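Long-range contact in FEZ-1 protein (Fluoribacter gormanii, PDB 5WCK), which probably hydrolyses beta-lactam antibiotics as a zinc-dependent subclass B3 metallo-beta-lactamase: residues G148-T157 against V170-Y181. The protein carries 2 engineered substitutions. Numbering follows the deposited sequence.
Sequences GHTRGCTTWT and VIIGSIGVNPGY. With ZN (zinc ion), chain D.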
ATOM      1  N   GLY A 148       1.523  13.158   1.037  1.00  5.87           N
ATOM      2  CA  GLY A 148       2.712  13.731   0.404  1.00  6.48           C
ATOM      3  C   GLY A 148       2.995  13.049  -0.921  1.00  6.24           C
ATOM      4  O   GLY A 148       2.915  13.672  -1.995  1.00  6.64           O
ATOM      5  N   HIS A 149       3.273  11.737  -0.857  1.00  4.73           N
ATOM      6  CA  HIS A 149       3.485  10.928  -2.053  1.00  5.98           C
ATOM      7  C   HIS A 149       2.253  10.989  -2.965  1.00  4.98           C
ATOM      8  O   HIS A 149       2.386  11.094  -4.188  1.00  6.18           O
ATOM      9  CB  HIS A 149       3.905   9.499  -1.682  1.00  6.00           C
ATOM     10  CG  HIS A 149       4.175   8.667  -2.881  1.00  6.12           C
ATOM     11  ND1 HIS A 149       5.384   8.689  -3.552  1.00  6.16           N
ATOM     12  CD2 HIS A 149       3.361   7.833  -3.562  1.00  5.28           C
ATOM     13  CE1 HIS A 149       5.299   7.872  -4.607  1.00  6.30           C
ATOM     14  NE2 HIS A 149       4.063   7.335  -4.633  1.00  5.77           N
ATOM     15  N   THR A 150       1.075  10.832  -2.358  1.00  5.52           N
ATOM     16  CA  THR A 150      -0.193  11.247  -2.940  1.00  5.64           C
ATOM     17  C   THR A 150      -0.952  12.002  -1.862  1.00  6.00           C
ATOM     18  O   THR A 150      -0.585  11.992  -0.688  1.00  6.99           O
ATOM     19  CB  THR A 150      -1.046  10.081  -3.464  1.00  5.32           C
ATOM     20  OG1 THR A 150      -1.534   9.348  -2.339  1.00  5.19           O
ATOM     21  CG2 THR A 150      -0.317   9.186  -4.433  1.00  7.46           C
ATOM     22  N   ARG A 151      -1.994  12.724  -2.272  1.00  5.59           N
ATOM     23  CA  ARG A 151      -2.739  13.536  -1.311  1.00  5.39           C
ATOM     24  C   ARG A 151      -3.370  12.649  -0.233  1.00  4.80           C
ATOM     25  O   ARG A 151      -3.514  13.086   0.912  1.00  5.85           O
ATOM     26  CB  ARG A 151      -3.864  14.281  -2.029  1.00  6.91           C
ATOM     27  CG  ARG A 151      -3.403  15.268  -3.084  1.00  7.17           C
ATOM     28  CD  ARG A 151      -4.624  15.849  -3.771  1.00  8.26           C
ATOM     29  NE  ARG A 151      -4.349  16.839  -4.800  1.00  6.48           N
ATOM     30  CZ  ARG A 151      -4.110  18.124  -4.593  1.00  7.49           C
ATOM     31  NH1 ARG A 151      -4.017  18.600  -3.357  1.00 10.19           N
ATOM     32  NH2 ARG A 151      -3.941  18.922  -5.648  1.00  6.67           N
ATOM     33  N   GLY A 152      -3.770  11.426  -0.615  1.00  5.35           N
ATOM     34  CA  GLY A 152      -4.483  10.521   0.279  1.00  5.87           C
ATOM     35  C   GLY A 152      -3.746   9.228   0.581  1.00  6.11           C
ATOM     36  O   GLY A 152      -4.382   8.260   0.988  1.00  6.63           O
ATOM     37  N   CYS A 153      -2.423   9.219   0.447  1.00  5.35           N
ATOM     38  CA  CYS A 153      -1.652   8.007   0.689  1.00  6.05           C
ATOM     39  C   CYS A 153      -1.993   7.461   2.074  1.00  5.95           C
ATOM     40  O   CYS A 153      -2.042   8.230   3.063  1.00  6.61           O
ATOM     41  CB  CYS A 153      -0.168   8.315   0.609  1.00  5.05           C
ATOM     42  SG  CYS A 153       0.827   6.826   0.857  1.00  6.90           S
ATOM     43  N   THR A 154      -2.240   6.147   2.113  1.00  4.29           N
ATOM     44  CA  THR A 154      -2.755   5.448   3.286  1.00  4.14           C
ATOM     45  C   THR A 154      -1.712   4.431   3.743  1.00  5.48           C
ATOM     46  O   THR A 154      -1.306   3.584   2.976  1.00  6.03           O
ATOM     47  CB  THR A 154      -4.100   4.771   2.997  1.00  6.09           C
ATOM     48  OG1 THR A 154      -4.991   5.783   2.510  1.00  4.95           O
ATOM     49  CG2 THR A 154      -4.693   4.080   4.212  1.00  4.71           C
ATOM     50  N   THR A 155      -1.370   4.506   5.027  1.00  5.46           N
ATOM     51  CA  THR A 155      -0.600   3.485   5.704  1.00  4.03           C
ATOM     52  C   THR A 155      -1.595   2.645   6.507  1.00  4.26           C
ATOM     53  O   THR A 155      -2.301   3.166   7.374  1.00  5.88           O
ATOM     54  CB  THR A 155       0.468   4.124   6.590  1.00  4.77           C
ATOM     55  OG1 THR A 155       1.451   4.703   5.724  1.00  5.91           O
ATOM     56  CG2 THR A 155       1.149   3.114   7.492  1.00  5.56           C
ATOM     57  N   TRP A 156      -1.655   1.358   6.198  1.00  4.15           N
ATOM     58  CA  TRP A 156      -2.629   0.439   6.779  1.00  6.36           C
ATOM     59  C   TRP A 156      -1.998  -0.284   7.966  1.00  6.43           C
ATOM     60  O   TRP A 156      -0.899  -0.782   7.834  1.00  6.82           O
ATOM     61  CB  TRP A 156      -3.119  -0.560   5.719  1.00  6.13           C
ATOM     62  CG  TRP A 156      -4.058   0.019   4.699  1.00  5.39           C
ATOM     63  CD1 TRP A 156      -3.809   0.374   3.402  1.00  7.10           C
ATOM     64  CD2 TRP A 156      -5.430   0.334   4.942  1.00  3.89           C
ATOM     65  NE1 TRP A 156      -4.934   0.913   2.825  1.00  5.55           N
ATOM     66  CE2 TRP A 156      -5.955   0.868   3.744  1.00  5.33           C
ATOM     67  CE3 TRP A 156      -6.255   0.185   6.055  1.00  6.12           C
ATOM     68  CZ2 TRP A 156      -7.287   1.275   3.669  1.00  5.79           C
ATOM     69  CZ3 TRP A 156      -7.572   0.568   5.965  1.00  6.67           C
ATOM     70  CH2 TRP A 156      -8.069   1.121   4.787  1.00  5.42           C
ATOM     71  N   THR A 157      -2.707  -0.354   9.097  1.00  5.26           N
ATOM     72  CA  THR A 157      -2.199  -1.090  10.244  1.00  6.14           C
ATOM     73  C   THR A 157      -3.235  -2.101  10.732  1.00  6.16           C
ATOM     74  O   THR A 157      -4.447  -1.929  10.568  1.00  6.81           O
ATOM     75  CB  THR A 157      -1.750  -0.147  11.365  1.00  6.98           C
ATOM     76  OG1 THR A 157      -2.900   0.533  11.878  1.00  7.93           O
ATOM     77  CG2 THR A 157      -0.683   0.833  10.920  1.00  8.16           C
ATOM     78  N   VAL A 170       2.320  -2.972   9.816  1.00  5.05           N
ATOM     79  CA  VAL A 170       2.256  -1.672   9.209  1.00  4.81           C
ATOM     80  C   VAL A 170       2.599  -1.839   7.722  1.00  5.36           C
ATOM     81  O   VAL A 170       3.707  -2.210   7.388  1.00  6.36           O
ATOM     82  CB  VAL A 170       3.229  -0.679   9.868  1.00  5.90           C
ATOM     83  CG1 VAL A 170       3.164   0.667   9.168  1.00  7.64           C
ATOM     84  CG2 VAL A 170       3.000  -0.519  11.360  1.00  7.52           C
ATOM     85  N   ILE A 171       1.629  -1.547   6.850  1.00  3.78           N
ATOM     86  CA  ILE A 171       1.886  -1.493   5.402  1.00  4.74           C
ATOM     87  C   ILE A 171       2.102  -0.020   5.018  1.00  5.45           C
ATOM     88  O   ILE A 171       1.131   0.740   4.831  1.00  5.34           O
ATOM     89  CB  ILE A 171       0.746  -2.153   4.599  1.00  4.83           C
ATOM     90  CG1 ILE A 171       0.415  -3.571   5.072  1.00  5.57           C
ATOM     91  CG2 ILE A 171       1.059  -2.148   3.104  1.00  6.00           C
ATOM     92  CD1 ILE A 171      -0.916  -4.132   4.556  1.00  6.14           C
ATOM     93  N   ILE A 172       3.366   0.392   4.955  1.00  5.68           N
ATOM     94  CA  ILE A 172       3.724   1.780   4.650  1.00  6.25           C
ATOM     95  C   ILE A 172       3.237   2.098   3.234  1.00  6.17           C
ATOM     96  O   ILE A 172       3.559   1.390   2.270  1.00  7.21           O
ATOM     97  CB  ILE A 172       5.235   2.017   4.834  1.00  8.24           C
ATOM     98  CG1 ILE A 172       5.640   1.810   6.297  1.00 10.49           C
ATOM     99  CG2 ILE A 172       5.615   3.403   4.347  1.00 11.92           C
ATOM    100  CD1 ILE A 172       7.114   1.933   6.602  1.00 16.41           C
ATOM    101  N   GLY A 173       2.411   3.126   3.104  1.00  6.44           N
ATOM    102  CA  GLY A 173       1.808   3.445   1.791  1.00  6.24           C
ATOM    103  C   GLY A 173       2.796   3.888   0.729  1.00  7.79           C
ATOM    104  O   GLY A 173       2.601   3.523  -0.430  1.00  7.52           O
ATOM    105  N   SER A 174       3.718   4.739   1.179  1.00  5.98           N
ATOM    106  CA  SER A 174       4.906   5.391   0.552  1.00  6.60           C
ATOM    107  C   SER A 174       5.087   6.797   1.112  1.00  9.49           C
ATOM    108  O   SER A 174       4.130   7.516   1.134  1.00  9.15           O
ATOM    109  CB  SER A 174       4.907   5.558  -0.956  1.00  8.12           C
ATOM    110  OG  SER A 174       6.032   6.283  -1.381  1.00  8.28           O
ATOM    111  N   ILE A 175       6.330   7.154   1.438  1.00  6.58           N
ATOM    112  CA  ILE A 175       6.702   8.568   1.754  1.00  8.61           C
ATOM    113  C   ILE A 175       7.875   8.953   0.825  1.00  7.32           C
ATOM    114  O   ILE A 175       8.667   9.787   1.178  1.00  8.53           O
ATOM    115  CB  ILE A 175       6.954   8.885   3.236  1.00 10.65           C
ATOM    116  CG1 ILE A 175       7.963   7.929   3.854  1.00 11.34           C
ATOM    117  CG2 ILE A 175       5.647   8.889   3.996  1.00 10.13           C
ATOM    118  CD1 ILE A 175       8.572   8.518   5.084  1.00 17.55           C
ATOM    119  N   GLY A 176       7.946   8.314  -0.341  1.00  6.11           N
ATOM    120  CA  GLY A 176       8.945   8.649  -1.323  1.00  6.58           C
ATOM    121  C   GLY A 176       8.615   9.934  -2.059  1.00  5.80           C
ATOM    122  O   GLY A 176       7.440  10.209  -2.322  1.00  6.91           O
ATOM    123  N   VAL A 177       9.650  10.701  -2.393  1.00  5.59           N
ATOM    124  CA  VAL A 177       9.508  11.871  -3.244  1.00  5.73           C
ATOM    125  C   VAL A 177       9.849  11.426  -4.660  1.00  6.99           C
ATOM    126  O   VAL A 177      11.009  11.087  -4.916  1.00  8.56           O
ATOM    127  CB  VAL A 177      10.414  13.032  -2.809  1.00  8.36           C
ATOM    128  CG1 VAL A 177      10.246  14.251  -3.709  1.00  9.10           C
ATOM    129  CG2 VAL A 177      10.200  13.392  -1.357  1.00  6.74           C
ATOM    130  N   ASN A 178       8.872  11.402  -5.565  1.00  6.59           N
ATOM    131  CA  ASN A 178       9.138  10.948  -6.927  1.00  7.59           C
ATOM    132  C   ASN A 178       9.981  11.972  -7.671  1.00  6.74           C
ATOM    133  O   ASN A 178       9.903  13.165  -7.425  1.00  8.17           O
ATOM    134  CB  ASN A 178       7.864  10.678  -7.710  1.00  6.40           C
ATOM    135  CG  ASN A 178       7.214   9.364  -7.320  1.00  8.09           C
ATOM    136  OD1 ASN A 178       7.759   8.600  -6.510  1.00 10.26           O
ATOM    137  ND2 ASN A 178       6.069   9.062  -7.916  1.00 11.21           N
ATOM    138  N   PRO A 179      10.818  11.507  -8.613  1.00  7.36           N
ATOM    139  CA  PRO A 179      11.634  12.397  -9.437  1.00  8.37           C
ATOM    140  C   PRO A 179      10.780  13.460 -10.124  1.00  8.21           C
ATOM    141  O   PRO A 179       9.832  13.130 -10.829  1.00 10.99           O
ATOM    142  CB  PRO A 179      12.244  11.466 -10.488  1.00  9.87           C
ATOM    143  CG  PRO A 179      12.212  10.109  -9.860  1.00 10.80           C
ATOM    144  CD  PRO A 179      11.024  10.100  -8.934  1.00  9.87           C
ATOM    145  N   GLY A 180      11.111  14.727  -9.878  1.00  7.29           N
ATOM    146  CA  GLY A 180      10.388  15.818 -10.497  1.00  9.66           C
ATOM    147  C   GLY A 180       9.323  16.449  -9.619  1.00  7.25           C
ATOM    148  O   GLY A 180       8.842  17.538  -9.947  1.00  7.22           O
ATOM    149  N   TYR A 181       9.002  15.817  -8.497  1.00  7.02           N
ATOM    150  CA  TYR A 181       8.000  16.421  -7.592  1.00  6.69           C
ATOM    151  C   TYR A 181       8.539  17.783  -7.133  1.00  8.21           C
ATOM    152  O   TYR A 181       9.687  17.837  -6.854  1.00  9.87           O
ATOM    153  CB  TYR A 181       7.851  15.545  -6.346  1.00  7.17           C
ATOM    154  CG  TYR A 181       6.741  14.526  -6.373  1.00  6.93           C
ATOM    155  CD1 TYR A 181       6.161  14.123  -7.561  1.00  6.27           C
ATOM    156  CD2 TYR A 181       6.269  13.975  -5.199  1.00  8.41           C
ATOM    157  CE1 TYR A 181       5.148  13.186  -7.573  1.00  5.51           C
ATOM    158  CE2 TYR A 181       5.252  13.041  -5.195  1.00  6.85           C
ATOM    159  CZ  TYR A 181       4.681  12.649  -6.389  1.00  6.68           C
ATOM    160  OH  TYR A 181       3.667  11.740  -6.405  1.00  7.74           O
TER
HETATM  161 ZN    ZN D 302       3.189   6.066  -6.028  1.00  8.50          ZN
HETATM  162  O   HOH W   1       3.171  10.103   1.474  1.00  8.13           O
HETATM  163  O   HOH W   2      -0.469   0.964   2.555  1.00  6.28           O
HETATM  164  O   HOH W   3       3.919   4.486  -6.949  1.00 18.67           O
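His149 reaches across to the loop 173-178, which takes its ND1, while NE2 binds a zinc ion. Its CG stands anti to the backbone N (chi1 -178°), which carries the ring between the zinc ion on NE2, 2.1 Å away, and the carbonyl of Gly176 on the other nitrogen. Gly176 O lies in the ring plane and takes the ND1-H at 2.8 Å in a nearly straight bond (163°), the nitrogen standing above the carbonyl plane rather than on a lone pair. Together with the zinc bond, this second-shell acceptor holds the ring's rotation, and it would probably make NE2 a stronger zinc donor. Ser174 covers one face, its CB 3.9 Å from the ring centroid in a CH-pi contact, while the amide of Asn178, turned 85° to the ring and hydrogen-bonded through ND2 to the Tyr111 hydroxyl, sets OD1 near CE1. The backbone of His149 is gripped too: the Tyr181 hydroxyl donates to His149 O at 2.6 Å, in the carbonyl plane, and a water links His149 N to Ser174 O.

Beyond the turn 150-153, Cys153 turns SG towards the backbone of Gly173 and Ser174, where Gly173, having no side chain, lets the sulfur and Thr154 O come close. A second water bridges Thr154 O and Ile171 O. Thr155, whose hydroxyl bonds to Thr146, presses its methyl CG2 against Val170 CG1 at 3.6 Å. Trp156 and Ile171 then form an antiparallel hydrogen-bonded pair, Ile171 N to Trp156 O being 2.8 Å. On the other face of the sheet, Thr157 CG2 lies beside Val170 CG2, beta-branched residues suited to a strand.

These strands are the arms of the hairpin 154-162/165-172, and the loops at its open end help build the zinc site in which His149, His71 and His73 are joined by a bound water, the three-histidine site of the metallo-beta-lactamase fold.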